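Local structure of esterase family protein (Staphylococcus aureus, 7L0A) at residues S13-S18 with G22-L27; A158-D163 with D213-D218; L205-G210 with L220-Y225. The protein is a serine esterase of the alpha/beta-hydrolase clan that probably hydrolyses S-formylglutathione to formate and glutathione. One frame throughout, in Å; residues are numbered along the deposited sequence.

Contact 1 of 3, residues S13-S18 with G22-L27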
loop_
_atom_site.group_PDB
_atom_site.type_symbol
_atom_site.label_atom_id
_atom_site.label_comp_id
_atom_site.label_asym_id
_atom_site.label_seq_id
_atom_site.Cartn_x
_atom_site.Cartn_y
_atom_site.Cartn_z
ATOM N N SER B 13 1.741 2.625 3.967
ATOM C CA SER B 13 0.551 2.882 4.774
ATOM C C SER B 13 -0.668 2.880 3.860
ATOM O O SER B 13 -0.674 3.540 2.820
ATOM C CB SER B 13 0.639 4.204 5.520
ATOM O OG SER B 13 1.694 4.213 6.454
ATOM N N LEU B 14 -1.702 2.130 4.235
ATOM C CA LEU B 14 -2.898 2.008 3.416
ATOM C C LEU B 14 -4.142 2.264 4.253
ATOM O O LEU B 14 -4.316 1.657 5.308
ATOM C CB LEU B 14 -2.939 0.595 2.787
ATOM C CG LEU B 14 -3.988 0.210 1.752
ATOM C CD1 LEU B 14 -3.393 -0.878 0.859
ATOM C CD2 LEU B 14 -5.289 -0.261 2.395
ATOM N N ASN B 15 -5.009 3.151 3.764
ATOM C CA ASN B 15 -6.295 3.489 4.383
ATOM C C ASN B 15 -7.366 3.053 3.397
ATOM O O ASN B 15 -7.382 3.516 2.262
ATOM C CB ASN B 15 -6.372 4.995 4.665
ATOM C CG ASN B 15 -7.624 5.414 5.384
ATOM O OD1 ASN B 15 -8.695 4.884 5.155
ATOM N ND2 ASN B 15 -7.495 6.416 6.241
ATOM N N TYR B 16 -8.249 2.144 3.808
ATOM C CA TYR B 16 -9.244 1.628 2.873
ATOM C C TYR B 16 -10.569 1.462 3.602
ATOM O O TYR B 16 -10.612 1.393 4.823
ATOM C CB TYR B 16 -8.805 0.294 2.216
ATOM C CG TYR B 16 -8.920 -0.933 3.076
ATOM C CD1 TYR B 16 -8.125 -1.122 4.222
ATOM C CD2 TYR B 16 -9.877 -1.879 2.792
ATOM C CE1 TYR B 16 -8.284 -2.266 5.021
ATOM C CE2 TYR B 16 -10.046 -2.993 3.587
ATOM C CZ TYR B 16 -9.261 -3.181 4.696
ATOM O OH TYR B 16 -9.424 -4.294 5.497
ATOM N N HIS B 17 -11.654 1.433 2.835
ATOM C CA HIS B 17 -12.954 1.069 3.394
ATOM C C HIS B 17 -13.097 -0.452 3.457
ATOM O O HIS B 17 -12.984 -1.142 2.446
ATOM C CB HIS B 17 -14.084 1.660 2.554
ATOM C CG HIS B 17 -15.431 1.377 3.126
ATOM N ND1 HIS B 17 -16.147 0.243 2.812
ATOM C CD2 HIS B 17 -16.170 2.063 4.020
ATOM C CE1 HIS B 17 -17.291 0.260 3.474
ATOM N NE2 HIS B 17 -17.324 1.349 4.222
ATOM N N SER B 18 -13.302 -0.977 4.657
ATOM C CA SER B 18 -13.450 -2.405 4.882
ATOM C C SER B 18 -14.901 -2.828 4.701
ATOM O O SER B 18 -15.763 -2.345 5.442
ATOM C CB SER B 18 -13.010 -2.747 6.289
ATOM O OG SER B 18 -13.382 -4.051 6.651
ATOM N N GLY B 22 -17.304 -2.320 7.721
ATOM C CA GLY B 22 -18.181 -1.265 7.300
ATOM C C GLY B 22 -17.687 0.124 7.577
ATOM O O GLY B 22 -18.483 1.066 7.541
ATOM N N MET B 23 -16.392 0.288 7.838
ATOM C CA MET B 23 -15.812 1.610 8.012
ATOM C C MET B 23 -14.364 1.559 7.560
ATOM O O MET B 23 -13.847 0.500 7.177
ATOM C CB MET B 23 -15.905 2.112 9.451
ATOM C CG MET B 23 -15.389 1.173 10.478
ATOM S SD MET B 23 -15.724 1.826 12.138
ATOM C CE MET B 23 -14.538 3.166 12.140
ATOM N N HIS B 24 -13.710 2.714 7.587
ATOM C CA HIS B 24 -12.327 2.775 7.152
ATOM C C HIS B 24 -11.402 2.149 8.183
ATOM O O HIS B 24 -11.643 2.208 9.400
ATOM C CB HIS B 24 -11.949 4.215 6.907
ATOM C CG HIS B 24 -12.738 4.865 5.818
ATOM N ND1 HIS B 24 -13.769 5.733 6.082
ATOM C CD2 HIS B 24 -12.667 4.750 4.470
ATOM C CE1 HIS B 24 -14.270 6.163 4.948
ATOM N NE2 HIS B 24 -13.642 5.562 3.948
ATOM N N GLN B 25 -10.337 1.528 7.664
ATOM C CA GLN B 25 -9.325 0.857 8.453
ATOM C C GLN B 25 -7.964 1.181 7.874
ATOM O O GLN B 25 -7.823 1.334 6.655
ATOM C CB GLN B 25 -9.491 -0.657 8.476
ATOM C CG GLN B 25 -10.719 -1.137 9.211
ATOM C CD GLN B 25 -10.680 -0.820 10.684
ATOM O OE1 GLN B 25 -9.785 -1.241 11.405
ATOM N NE2 GLN B 25 -11.672 -0.070 11.152
ATOM N N ASN B 26 -6.977 1.276 8.752
ATOM C CA ASN B 26 -5.591 1.480 8.338
ATOM C C ASN B 26 -4.802 0.182 8.429
ATOM O O ASN B 26 -4.992 -0.618 9.356
ATOM C CB ASN B 26 -4.899 2.545 9.195
ATOM C CG ASN B 26 -5.439 3.913 8.957
ATOM O OD1 ASN B 26 -5.577 4.327 7.826
ATOM N ND2 ASN B 26 -5.727 4.644 10.017
ATOM N N LEU B 27 -3.892 0.003 7.471
ATOM C CA LEU B 27 -2.977 -1.115 7.424
ATOM C C LEU B 27 -1.562 -0.567 7.253
ATOM O O LEU B 27 -1.339 0.405 6.532
ATOM C CB LEU B 27 -3.202 -2.083 6.245
ATOM C CG LEU B 27 -4.562 -2.587 5.894
ATOM C CD1 LEU B 27 -4.465 -3.392 4.583
ATOM C CD2 LEU B 27 -5.117 -3.492 7.013
#
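Tyr16 and Gln25 face each other as a hydrogen-bonded antiparallel pair, Tyr16 N giving to Gln25 O at 3.0 Å and Gln25 N giving back to Tyr16 O at 2.9 Å. Leu14 and Leu27 repeat the exchange, with Leu27 N to Leu14 O at 2.8 Å. The same carbonyls also take CA-H contacts, the shortest from His24 CA to Tyr16 O at 3.2 Å. Two further bonds carry the pairing into the turn: Ser18 N reaches Met23 O from 40° above its carbonyl plane, and Gly22 N meets Ser18 O. Together they tie strands 9-17 and 24-32 into the beta hairpin at the edge of the chain's mixed sheet. His17 N points outward and is taken by Glu33 of the second subunit, whose strand also pairs with Ser13 to Asn15 and so extends the sheet. On the face of Leu14, Tyr16 and Leu27, Tyr16 CE1 lies 3.8 Å from Leu27 CG. Helix 99-113 lies against this face, and its Glu105 binds both Tyr16 OH and Ser18 OG, while Gln25 is held by Asp86 and Asn84. On the other face the edge of the His17 ring meets the face of His24, planes at 84°.

Contact 2 of 3, residues A158-D163 with D213-D218; sequences AQNLMD and DFLYQD
Asn160 reaches across to Leu215 and Asp218 with its whole side chain. Its CB lies 4.1 Å from Leu215 CD2, and CG, set beside the backbone N by a chi1 of -64°, comes to 3.6 Å from the same methyl. Leu215 therefore lays one branch obliquely against the amide. At the tip OD1 and ND2 both stay near Leu215 CD2, at 3.8 and 3.6 Å, but their polar partners differ: OD1 takes weak hydrogen bonds from Phe156 N and Glu157 N, whereas ND2 donates to Asp218 OD2 at 2.8 Å. That bond is nearly straight, 162° at the hydrogen; Asp218 OD2 lies almost in the amide plane, yet is met from above its own carboxylate plane, 43° out of it. One turn on, Asp163 CB stands 4.0 Å from Phe214 CE2.

The loop after strand 148-152 is thus joined to the start of helix 216-228 and the turn leading into it from Asp213, the predicted acid of the charge relay with Ser129 and His242. Asp213 OD1 takes Leu215 N at 2.9 Å, a capping bond in a type I turn, and OD2 takes His242 ND1. Leu215 also packs near Ser129, and the Phe214 ring meets that of His242. Since Glu157 OE2 lies close to Asp218 OD1, the neutral amide supplies an N-H to a carboxylate with another acid beside it, probably easing the crowding of negative charge.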
loop_
_atom_site.group_PDB
_atom_site.type_symbol
_atom_site.label_atom_id
_atom_site.label_comp_id
_atom_site.label_asym_id
_atom_site.label_seq_id
_atom_site.Cartn_x
_atom_site.Cartn_y
_atom_site.Cartn_z
ATOM N N ALA B 158 -10.793 -17.670 29.059
ATOM C CA ALA B 158 -11.872 -16.695 29.140
ATOM C C ALA B 158 -11.669 -15.699 30.279
ATOM O O ALA B 158 -11.984 -14.507 30.142
ATOM C CB ALA B 158 -13.196 -17.444 29.318
ATOM N N GLN B 159 -11.187 -16.163 31.430
ATOM C CA GLN B 159 -11.106 -15.197 32.510
ATOM C C GLN B 159 -10.041 -14.140 32.241
ATOM O O GLN B 159 -10.145 -13.016 32.753
ATOM C CB GLN B 159 -10.825 -15.837 33.860
ATOM C CG GLN B 159 -11.228 -14.853 34.961
ATOM C CD GLN B 159 -10.616 -15.155 36.302
ATOM O OE1 GLN B 159 -10.162 -16.275 36.552
ATOM N NE2 GLN B 159 -10.594 -14.155 37.182
ATOM N N ASN B 160 -9.041 -14.455 31.411
ATOM C CA ASN B 160 -8.060 -13.435 31.061
ATOM C C ASN B 160 -8.730 -12.191 30.483
ATOM O O ASN B 160 -8.165 -11.088 30.544
ATOM C CB ASN B 160 -7.059 -13.926 30.013
ATOM C CG ASN B 160 -6.195 -15.058 30.474
ATOM O OD1 ASN B 160 -5.658 -15.784 29.631
ATOM N ND2 ASN B 160 -5.985 -15.183 31.779
ATOM N N LEU B 161 -9.905 -12.365 29.857
ATOM C CA LEU B 161 -10.509 -11.289 29.083
ATOM C C LEU B 161 -10.905 -10.124 29.967
ATOM O O LEU B 161 -10.947 -8.978 29.513
ATOM C CB LEU B 161 -11.745 -11.798 28.335
ATOM C CG LEU B 161 -11.528 -12.833 27.243
ATOM C CD1 LEU B 161 -12.862 -13.462 26.854
ATOM C CD2 LEU B 161 -10.892 -12.205 26.020
ATOM N N MET B 162 -11.234 -10.392 31.218
ATOM C CA MET B 162 -11.661 -9.331 32.114
ATOM C C MET B 162 -10.505 -8.504 32.647
ATOM O O MET B 162 -10.751 -7.459 33.253
ATOM C CB MET B 162 -12.465 -9.956 33.260
ATOM C CG MET B 162 -13.635 -10.783 32.757
ATOM S SD MET B 162 -14.914 -9.714 32.082
ATOM C CE MET B 162 -15.550 -9.036 33.628
ATOM N N ASP B 163 -9.265 -8.929 32.430
ATOM C CA ASP B 163 -8.098 -8.221 32.931
ATOM C C ASP B 163 -7.530 -7.231 31.928
ATOM O O ASP B 163 -6.521 -6.584 32.222
ATOM C CB ASP B 163 -6.987 -9.212 33.308
ATOM C CG ASP B 163 -7.280 -9.964 34.588
ATOM O OD1 ASP B 163 -8.351 -9.723 35.190
ATOM O OD2 ASP B 163 -6.445 -10.799 34.994
ATOM N N ASP B 213 5.245 -11.877 33.095
ATOM C CA ASP B 213 3.956 -11.505 32.524
ATOM C C ASP B 213 2.817 -12.016 33.396
ATOM O O ASP B 213 2.874 -13.126 33.908
ATOM C CB ASP B 213 3.873 -12.102 31.124
ATOM C CG ASP B 213 2.884 -11.422 30.246
ATOM O OD1 ASP B 213 1.686 -11.410 30.586
ATOM O OD2 ASP B 213 3.290 -10.922 29.182
ATOM N N PHE B 214 1.772 -11.196 33.565
ATOM C CA PHE B 214 0.618 -11.653 34.336
ATOM C C PHE B 214 -0.064 -12.853 33.698
ATOM O O PHE B 214 -0.822 -13.558 34.390
ATOM C CB PHE B 214 -0.369 -10.496 34.560
ATOM C CG PHE B 214 -1.187 -10.101 33.357
ATOM C CD1 PHE B 214 -0.678 -9.239 32.412
ATOM C CD2 PHE B 214 -2.486 -10.548 33.207
ATOM C CE1 PHE B 214 -1.439 -8.844 31.332
ATOM C CE2 PHE B 214 -3.253 -10.161 32.125
ATOM C CZ PHE B 214 -2.736 -9.316 31.192
ATOM N N LEU B 215 0.200 -13.129 32.420
ATOM C CA LEU B 215 -0.382 -14.268 31.717
ATOM C C LEU B 215 0.534 -15.488 31.684
ATOM O O LEU B 215 0.168 -16.503 31.083
ATOM C CB LEU B 215 -0.748 -13.869 30.284
ATOM C CG LEU B 215 -1.791 -12.761 30.116
ATOM C CD1 LEU B 215 -1.965 -12.359 28.690
ATOM C CD2 LEU B 215 -3.127 -13.234 30.730
ATOM N N TYR B 216 1.686 -15.438 32.345
ATOM C CA TYR B 216 2.674 -16.499 32.201
ATOM C C TYR B 216 2.135 -17.845 32.673
ATOM O O TYR B 216 2.311 -18.865 31.996
ATOM C CB TYR B 216 3.943 -16.140 32.977
ATOM C CG TYR B 216 5.030 -17.176 32.919
ATOM C CD1 TYR B 216 5.661 -17.488 31.718
ATOM C CD2 TYR B 216 5.475 -17.803 34.066
ATOM C CE1 TYR B 216 6.682 -18.429 31.668
ATOM C CE2 TYR B 216 6.503 -18.736 34.020
ATOM C CZ TYR B 216 7.085 -19.062 32.827
ATOM O OH TYR B 216 8.105 -20.004 32.806
ATOM N N GLN B 217 1.514 -17.886 33.858
ATOM C CA GLN B 217 1.029 -19.172 34.354
ATOM C C GLN B 217 -0.064 -19.740 33.456
ATOM O O GLN B 217 -0.087 -20.948 33.198
ATOM C CB GLN B 217 0.545 -19.035 35.796
ATOM C CG GLN B 217 0.112 -20.368 36.405
ATOM C CD GLN B 217 1.225 -21.415 36.397
ATOM O OE1 GLN B 217 2.348 -21.148 36.836
ATOM N NE2 GLN B 217 0.913 -22.612 35.889
ATOM N N ASP B 218 -0.943 -18.885 32.916
ATOM C CA ASP B 218 -1.958 -19.392 31.987
ATOM C C ASP B 218 -1.315 -19.881 30.695
ATOM O O ASP B 218 -1.813 -20.816 30.066
ATOM C CB ASP B 218 -3.015 -18.313 31.739
ATOM C CG ASP B 218 -3.882 -18.048 32.973
ATOM O OD1 ASP B 218 -4.181 -19.009 33.710
ATOM O OD2 ASP B 218 -4.271 -16.894 33.222
#

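Contact 3 of 3, residues L205-G210 with L220-Y225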
loop_
_atom_site.group_PDB
_atom_site.type_symbol
_atom_site.label_atom_id
_atom_site.label_comp_id
_atom_site.label_asym_id
_atom_site.label_seq_id
_atom_site.Cartn_x
_atom_site.Cartn_y
_atom_site.Cartn_z
ATOM N N LEU B 205 3.895 -24.512 15.868
ATOM C CA LEU B 205 3.669 -23.529 16.915
ATOM C C LEU B 205 4.956 -23.165 17.640
ATOM O O LEU B 205 5.684 -24.051 18.121
ATOM C CB LEU B 205 2.665 -24.075 17.930
ATOM C CG LEU B 205 1.247 -24.285 17.437
ATOM C CD1 LEU B 205 0.459 -25.027 18.526
ATOM C CD2 LEU B 205 0.589 -22.963 17.110
ATOM N N LEU B 206 5.213 -21.856 17.743
ATOM C CA LEU B 206 6.233 -21.306 18.630
ATOM C C LEU B 206 5.496 -20.384 19.590
ATOM O O LEU B 206 4.941 -19.362 19.171
ATOM C CB LEU B 206 7.327 -20.571 17.852
ATOM C CG LEU B 206 8.288 -19.808 18.748
ATOM C CD1 LEU B 206 9.064 -20.708 19.659
ATOM C CD2 LEU B 206 9.218 -18.972 17.860
ATOM N N ILE B 207 5.437 -20.773 20.863
ATOM C CA ILE B 207 4.715 -20.020 21.880
ATOM C C ILE B 207 5.731 -19.389 22.808
ATOM O O ILE B 207 6.637 -20.067 23.292
ATOM C CB ILE B 207 3.732 -20.932 22.650
ATOM C CG1 ILE B 207 2.743 -21.550 21.664
ATOM C CG2 ILE B 207 3.061 -20.170 23.773
ATOM C CD1 ILE B 207 1.878 -22.651 22.254
ATOM N N MET B 208 5.603 -18.086 23.048
ATOM C CA MET B 208 6.594 -17.359 23.842
ATOM C C MET B 208 5.884 -16.494 24.876
ATOM O O MET B 208 4.826 -15.912 24.608
ATOM C CB MET B 208 7.515 -16.487 22.959
ATOM C CG MET B 208 7.896 -17.130 21.643
ATOM S SD MET B 208 9.081 -16.113 20.672
ATOM C CE MET B 208 10.542 -16.409 21.624
ATOM N N CYS B 209 6.468 -16.419 26.063
ATOM C CA CYS B 209 5.973 -15.523 27.099
ATOM C C CYS B 209 7.106 -15.205 28.063
ATOM O O CYS B 209 7.922 -16.074 28.377
ATOM C CB CYS B 209 4.784 -16.177 27.838
ATOM S SG CYS B 209 3.842 -15.092 28.891
ATOM N N GLY B 210 7.133 -13.986 28.560
ATOM C CA GLY B 210 8.088 -13.632 29.586
ATOM C C GLY B 210 7.633 -14.096 30.956
ATOM O O GLY B 210 6.446 -14.085 31.279
ATOM N N LEU B 220 1.668 -21.406 30.706
ATOM C CA LEU B 220 2.158 -22.727 31.075
ATOM C C LEU B 220 1.023 -23.740 31.088
ATOM O O LEU B 220 1.205 -24.900 30.704
ATOM C CB LEU B 220 2.834 -22.687 32.443
ATOM C CG LEU B 220 4.117 -21.852 32.507
ATOM C CD1 LEU B 220 4.660 -21.950 33.952
ATOM C CD2 LEU B 220 5.169 -22.280 31.514
ATOM N N ASP B 221 -0.147 -23.334 31.578
ATOM C CA ASP B 221 -1.276 -24.262 31.606
ATOM C C ASP B 221 -1.653 -24.698 30.195
ATOM O O ASP B 221 -1.985 -25.870 29.954
ATOM C CB ASP B 221 -2.475 -23.610 32.282
ATOM C CG ASP B 221 -2.304 -23.484 33.779
ATOM O OD1 ASP B 221 -1.352 -24.083 34.341
ATOM O OD2 ASP B 221 -3.121 -22.758 34.385
ATOM N N PHE B 222 -1.628 -23.762 29.252
ATOM C CA PHE B 222 -1.988 -24.083 27.883
ATOM C C PHE B 222 -0.998 -25.062 27.270
ATOM O O PHE B 222 -1.405 -26.044 26.634
ATOM C CB PHE B 222 -2.054 -22.809 27.042
ATOM C CG PHE B 222 -2.618 -23.012 25.671
ATOM C CD1 PHE B 222 -3.985 -23.227 25.497
ATOM C CD2 PHE B 222 -1.793 -23.035 24.557
ATOM C CE1 PHE B 222 -4.518 -23.440 24.230
ATOM C CE2 PHE B 222 -2.330 -23.230 23.297
ATOM C CZ PHE B 222 -3.684 -23.447 23.128
ATOM N N ILE B 223 0.308 -24.796 27.411
ATOM C CA ILE B 223 1.266 -25.709 26.791
ATOM C C ILE B 223 1.259 -27.066 27.482
ATOM O O ILE B 223 1.559 -28.086 26.860
ATOM C CB ILE B 223 2.691 -25.132 26.750
ATOM C CG1 ILE B 223 3.262 -24.910 28.144
ATOM C CG2 ILE B 223 2.675 -23.839 25.973
ATOM C CD1 ILE B 223 4.706 -24.394 28.124
ATOM N N ASP B 224 0.973 -27.110 28.781
ATOM C CA ASP B 224 0.804 -28.386 29.458
ATOM C C ASP B 224 -0.339 -29.197 28.848
ATOM O O ASP B 224 -0.221 -30.421 28.650
ATOM C CB ASP B 224 0.563 -28.119 30.940
ATOM C CG ASP B 224 1.843 -27.835 31.708
ATOM O OD1 ASP B 224 2.934 -27.929 31.105
ATOM O OD2 ASP B 224 1.755 -27.497 32.913
ATOM N N TYR B 225 -1.450 -28.539 28.530
ATOM C CA TYR B 225 -2.531 -29.228 27.846
ATOM C C TYR B 225 -2.115 -29.670 26.445
ATOM O O TYR B 225 -2.375 -30.814 26.048
ATOM C CB TYR B 225 -3.801 -28.354 27.820
ATOM C CG TYR B 225 -5.005 -29.108 27.272
ATOM C CD1 TYR B 225 -5.461 -30.264 27.888
ATOM C CD2 TYR B 225 -5.678 -28.673 26.126
ATOM C CE1 TYR B 225 -6.551 -30.967 27.380
ATOM C CE2 TYR B 225 -6.762 -29.380 25.610
ATOM C CZ TYR B 225 -7.199 -30.527 26.251
ATOM O OH TYR B 225 -8.275 -31.221 25.732
#
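Ile207 meets residues 220-225 chiefly through its terminal methyl CD1. This methyl lies 4.0 Å from Ile223 CG2 and 4.4 Å from Phe222 CD2, approaching the rim of the ring close to its plane; Ile207 CG2 comes to 4.3 Å from Ile223 CG2. The two isoleucines run antiparallel alongside one another, the end of one chain resting against the short branch of the other. In Ile207, CG1 stands beside the backbone N and the chain then runs on extended (chi2 170°), carrying CD1 away from the strand toward the helix. In Ile223, CG1 lies between the backbone N and the carbonyl carbon, with chi1 at 64°, and it is CG2 that meets the incoming methyl.

Around this small core a second shell surrounds each partner. Ile207 also touches Asn219 and Leu226 of the same helix, and Ile207 and Ile223 both touch Phe235 of strand 234-238. The Phe222 ring stacks on Phe156 and meets Tyr189 edge-to-face, so aromatic neighbours outside the contact also hold it. The backbones are held independently: Ile207 is hydrogen-bonded to Gln234 and Glu236, and the helix by its own bonds, such as Asp224 N to Leu220 O at 2.9 Å. Helix 216-228 is the crossover of the beta-alpha-beta unit linking strands 204-210 and 234-238, and it packs on the face bearing Ile207. The opposite face of the strand, with Leu206 and Met208, is covered by helix 244-259, giving the layered alpha/beta/alpha arrangement of the alpha/beta-hydrolase fold. All three touching residues are buried and meet through carbon alone: dispersion and the exclusion of water join strand to helix here, while directional bonding remains within the sheet and the helix.

Contact 1 closes first along the chain, and contacts 2 and 3 follow with their segments alternating. Contacts 2 and 3 are neighbours, their centres 13 Å apart: both use helix 216-228, and Tyr216 CD1 lies 3.5 Å from Gly210 O where they touch. The strand and helix packed in contact 3 thus flank the short turn bearing Asp213, the predicted charge-relay acid, in contact 2. Centre to centre, contact 1 lies about 30 Å from contact 2 and about 33 Å from contact 3, across the chain's middle from the latter, although both reach the same mixed sheet. The end at contact 1 meets the second subunit, whereas the far part carries elements of the predicted catalytic site.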